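Long-range contact in peptidase (Yersinia bercovieri, PDB 5NYW), which is of unknown function but, as an ancestral beta-subunit of the proteasome family related to HslV and the 20S core, is probably an Ntn hydrolase: residues V4-A15 and Y164-A175. Sequence-based numbering, arbitrary orientation.
Sequences VAMRLSSGLAFA and YDTPLDQAMQCA. Unlike the reference sequence in segment 4-15: Ala13 (reference Val).
Val4 meets Ala175 through its CG1 branch, at the far end of a beta hairpin that lies on helix 168-185 in the alpha-beta-beta-alpha sandwich of Ntn hydrolases. From Met6 an extended chain, CG anti to the carbonyl carbon (chi1 -57°), carries SD to 3.4 Å from Ala171 O and CE against Cys174 SG and Ala175 CB. The Arg7 guanidinium, its NE hydrogen-bonded to Leu125 O, passes the Tyr164 ring with the planes 40° apart and NH2 3.5 Å from CE1. Leu8 sends CD1 into the angle between Leu168 CD1 and Ala171 CB, 3.4 Å from the latter. In the turn, Ser9 N donates to Tyr164 O at 3.0 Å, while the Tyr164 ring lies with one face against the backbone of Leu8 and Ser9; a water donates to Leu8 O and lies close to Tyr164 OH. Leu168 sets CD1 3.4 Å from Gly11 N and CD2 4.0 Å from Gly11 CA. Beyond, Ala13 and Ala15 set their CB atoms against those of Ala171 and Ala175; strand 11-15 comes within 8.2 Å of the axis of helix segment 168-175, 19° from parallel, consistent with these small residues. One direct hydrogen bond thus fixes the Tyr164 loop to the turn, whereas a buried, mainly apolar face joins strands and helix.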
loop_
_atom_site.group_PDB
_atom_site.type_symbol
_atom_site.label_atom_id
_atom_site.label_comp_id
_atom_site.label_asym_id
_atom_site.label_seq_id
_atom_site.Cartn_x
_atom_site.Cartn_y
_atom_site.Cartn_z
ATOM N N VAL L 4 -37.104 21.912 9.998
ATOM C CA VAL L 4 -36.490 23.232 10.072
ATOM C C VAL L 4 -36.241 23.587 11.535
ATOM O O VAL L 4 -37.012 23.219 12.422
ATOM C CB VAL L 4 -37.359 24.339 9.363
ATOM C CG1 VAL L 4 -38.780 24.419 9.934
ATOM C CG2 VAL L 4 -36.667 25.714 9.421
ATOM N N ALA L 5 -35.137 24.279 11.782
ATOM C CA ALA L 5 -34.838 24.760 13.116
ATOM C C ALA L 5 -34.336 26.181 13.012
ATOM O O ALA L 5 -33.561 26.502 12.125
ATOM C CB ALA L 5 -33.818 23.863 13.794
ATOM N N MET L 6 -34.772 27.024 13.935
ATOM C CA MET L 6 -34.430 28.432 13.926
ATOM C C MET L 6 -33.809 28.854 15.254
ATOM O O MET L 6 -34.339 28.530 16.320
ATOM C CB MET L 6 -35.675 29.282 13.650
ATOM C CG MET L 6 -36.384 28.960 12.356
ATOM S SD MET L 6 -38.066 29.611 12.299
ATOM C CE MET L 6 -38.532 29.274 10.603
ATOM N N ARG L 7 -32.670 29.539 15.188
ATOM C CA ARG L 7 -32.046 30.106 16.382
ATOM C C ARG L 7 -32.171 31.623 16.412
ATOM O O ARG L 7 -31.539 32.316 15.615
ATOM C CB ARG L 7 -30.574 29.711 16.468
ATOM C CG ARG L 7 -29.817 30.331 17.633
ATOM C CD ARG L 7 -28.342 29.978 17.538
ATOM N NE ARG L 7 -27.510 30.697 18.505
ATOM C CZ ARG L 7 -26.844 31.820 18.244
ATOM N NH1 ARG L 7 -26.117 32.382 19.193
ATOM N NH2 ARG L 7 -26.892 32.373 17.035
ATOM N N LEU L 8 -32.946 32.127 17.367
ATOM C CA LEU L 8 -33.228 33.552 17.493
ATOM C C LEU L 8 -32.661 34.061 18.800
ATOM O O LEU L 8 -32.163 33.271 19.596
ATOM C CB LEU L 8 -34.726 33.815 17.443
ATOM C CG LEU L 8 -35.450 32.998 16.383
ATOM C CD1 LEU L 8 -36.851 32.711 16.859
ATOM C CD2 LEU L 8 -35.441 33.737 15.053
ATOM N N SER L 9 -32.713 35.374 19.009
ATOM C CA SER L 9 -32.180 35.964 20.232
ATOM C C SER L 9 -32.912 35.485 21.488
ATOM O O SER L 9 -32.301 35.340 22.553
ATOM C CB SER L 9 -32.210 37.492 20.146
ATOM O OG SER L 9 -33.512 37.965 19.876
ATOM N N SER L 10 -34.218 35.259 21.364
ATOM C CA SER L 10 -35.055 34.896 22.510
ATOM C C SER L 10 -35.299 33.390 22.697
ATOM O O SER L 10 -35.900 32.983 23.690
ATOM C CB SER L 10 -36.401 35.629 22.409
ATOM O OG SER L 10 -36.963 35.511 21.115
ATOM N N GLY L 11 -34.855 32.570 21.750
ATOM C CA GLY L 11 -35.059 31.129 21.827
ATOM C C GLY L 11 -34.923 30.367 20.511
ATOM O O GLY L 11 -34.486 30.914 19.496
ATOM N N LEU L 12 -35.349 29.109 20.523
ATOM C CA LEU L 12 -35.292 28.260 19.340
ATOM C C LEU L 12 -36.681 27.794 18.916
ATOM O O LEU L 12 -37.557 27.575 19.758
ATOM C CB LEU L 12 -34.402 27.043 19.596
ATOM C CG LEU L 12 -32.887 27.175 19.693
ATOM C CD1 LEU L 12 -32.404 26.407 20.866
ATOM C CD2 LEU L 12 -32.317 26.549 18.447
ATOM N N ALA L 13 -36.879 27.664 17.607
ATOM C CA ALA L 13 -38.110 27.094 17.064
ATOM C C ALA L 13 -37.782 25.880 16.191
ATOM O O ALA L 13 -36.860 25.921 15.376
ATOM C CB ALA L 13 -38.904 28.156 16.260
ATOM N N PHE L 14 -38.538 24.802 16.356
ATOM C CA PHE L 14 -38.324 23.589 15.562
ATOM C C PHE L 14 -39.586 23.129 14.847
ATOM O O PHE L 14 -40.683 23.186 15.418
ATOM C CB PHE L 14 -37.822 22.443 16.443
ATOM C CG PHE L 14 -36.602 22.773 17.238
ATOM C CD1 PHE L 14 -35.343 22.562 16.712
ATOM C CD2 PHE L 14 -36.706 23.292 18.509
ATOM C CE1 PHE L 14 -34.204 22.864 17.438
ATOM C CE2 PHE L 14 -35.563 23.589 19.245
ATOM C CZ PHE L 14 -34.318 23.378 18.709
ATOM N N ALA L 15 -39.442 22.642 13.615
ATOM C CA ALA L 15 -40.584 22.010 12.936
ATOM C C ALA L 15 -40.183 20.825 12.051
ATOM O O ALA L 15 -39.275 20.922 11.225
ATOM C CB ALA L 15 -41.319 23.026 12.127
ATOM N N TYR L 164 -32.649 37.142 12.937
ATOM C CA TYR L 164 -32.236 36.738 14.289
ATOM C C TYR L 164 -33.127 37.332 15.388
ATOM O O TYR L 164 -33.295 36.741 16.459
ATOM C CB TYR L 164 -30.771 37.134 14.518
ATOM C CG TYR L 164 -30.157 36.706 15.837
ATOM C CD1 TYR L 164 -29.869 35.368 16.088
ATOM C CD2 TYR L 164 -29.839 37.646 16.830
ATOM C CE1 TYR L 164 -29.286 34.971 17.290
ATOM C CE2 TYR L 164 -29.269 37.253 18.040
ATOM C CZ TYR L 164 -28.992 35.913 18.262
ATOM O OH TYR L 164 -28.416 35.507 19.450
ATOM N N ASP L 165 -33.713 38.493 15.109
ATOM C CA ASP L 165 -34.491 39.214 16.117
ATOM C C ASP L 165 -35.997 38.966 16.056
ATOM O O ASP L 165 -36.741 39.541 16.838
ATOM C CB ASP L 165 -34.225 40.713 15.984
ATOM C CG ASP L 165 -32.830 41.094 16.429
ATOM O OD1 ASP L 165 -32.410 40.663 17.526
ATOM O OD2 ASP L 165 -32.148 41.811 15.668
ATOM N N THR L 166 -36.441 38.098 15.152
ATOM C CA THR L 166 -37.846 37.722 15.081
ATOM C C THR L 166 -38.246 37.069 16.392
ATOM O O THR L 166 -37.592 36.137 16.843
ATOM C CB THR L 166 -38.131 36.721 13.909
ATOM O OG1 THR L 166 -37.784 37.309 12.652
ATOM C CG2 THR L 166 -39.600 36.298 13.868
ATOM N N PRO L 167 -39.324 37.550 17.009
ATOM C CA PRO L 167 -39.841 36.931 18.236
ATOM C C PRO L 167 -40.277 35.479 17.997
ATOM O O PRO L 167 -40.629 35.140 16.864
ATOM C CB PRO L 167 -41.037 37.818 18.608
ATOM C CG PRO L 167 -41.313 38.654 17.411
ATOM C CD PRO L 167 -40.021 38.801 16.678
ATOM N N LEU L 168 -40.219 34.640 19.032
ATOM C CA LEU L 168 -40.514 33.213 18.896
ATOM C C LEU L 168 -41.848 32.866 18.240
ATOM O O LEU L 168 -41.892 31.966 17.403
ATOM C CB LEU L 168 -40.445 32.505 20.250
ATOM C CG LEU L 168 -39.107 31.882 20.649
ATOM C CD1 LEU L 168 -37.945 32.749 20.238
ATOM C CD2 LEU L 168 -39.069 31.590 22.140
ATOM N N ASP L 169 -42.935 33.536 18.614
ATOM C CA ASP L 169 -44.233 33.164 18.044
ATOM C C ASP L 169 -44.270 33.402 16.542
ATOM O O ASP L 169 -44.846 32.606 15.799
ATOM C CB ASP L 169 -45.368 33.908 18.725
ATOM C CG ASP L 169 -45.702 33.324 20.072
ATOM O OD1 ASP L 169 -44.980 32.404 20.511
ATOM O OD2 ASP L 169 -46.695 33.773 20.682
ATOM N N GLN L 170 -43.617 34.468 16.093
ATOM C CA GLN L 170 -43.562 34.747 14.672
ATOM C C GLN L 170 -42.659 33.741 13.959
ATOM O O GLN L 170 -42.889 33.419 12.791
ATOM C CB GLN L 170 -43.065 36.167 14.414
ATOM C CG GLN L 170 -43.999 37.269 14.854
ATOM C CD GLN L 170 -43.540 38.615 14.325
ATOM O OE1 GLN L 170 -42.432 38.744 13.804
ATOM N NE2 GLN L 170 -44.399 39.622 14.436
ATOM N N ALA L 171 -41.618 33.268 14.642
ATOM C CA ALA L 171 -40.749 32.237 14.070
ATOM C C ALA L 171 -41.490 30.925 13.864
ATOM O O ALA L 171 -41.374 30.275 12.828
ATOM C CB ALA L 171 -39.558 32.018 14.944
ATOM N N MET L 172 -42.272 30.537 14.855
ATOM C CA MET L 172 -43.046 29.327 14.712
ATOM C C MET L 172 -44.085 29.510 13.605
ATOM O O MET L 172 -44.286 28.602 12.794
ATOM C CB MET L 172 -43.726 28.953 16.027
ATOM C CG MET L 172 -44.595 27.699 15.896
ATOM S SD MET L 172 -43.694 26.271 15.216
ATOM C CE MET L 172 -42.626 25.855 16.584
ATOM N N GLN L 173 -44.694 30.695 13.536
ATOM C CA GLN L 173 -45.635 31.002 12.443
ATOM C C GLN L 173 -44.982 30.869 11.080
ATOM O O GLN L 173 -45.546 30.270 10.163
ATOM C CB GLN L 173 -46.205 32.417 12.562
ATOM C CG GLN L 173 -47.289 32.567 13.597
ATOM C CD GLN L 173 -47.782 33.996 13.726
ATOM O OE1 GLN L 173 -47.014 34.948 13.612
ATOM N NE2 GLN L 173 -49.086 34.147 13.921
ATOM N N CYS L 174 -43.772 31.396 10.968
ATOM C CA CYS L 174 -43.010 31.299 9.740
ATOM C C CYS L 174 -42.743 29.831 9.376
ATOM O O CYS L 174 -42.941 29.437 8.230
ATOM C CB CYS L 174 -41.707 32.079 9.891
ATOM S SG CYS L 174 -40.591 31.951 8.502
ATOM N N ALA L 175 -42.342 29.019 10.358
ATOM C CA ALA L 175 -42.118 27.589 10.136
ATOM C C ALA L 175 -43.387 26.883 9.631
ATOM O O ALA L 175 -43.303 26.062 8.718
ATOM C CB ALA L 175 -41.611 26.908 11.420
HETATM O O HOH W 1 -29.344 33.306 20.336
#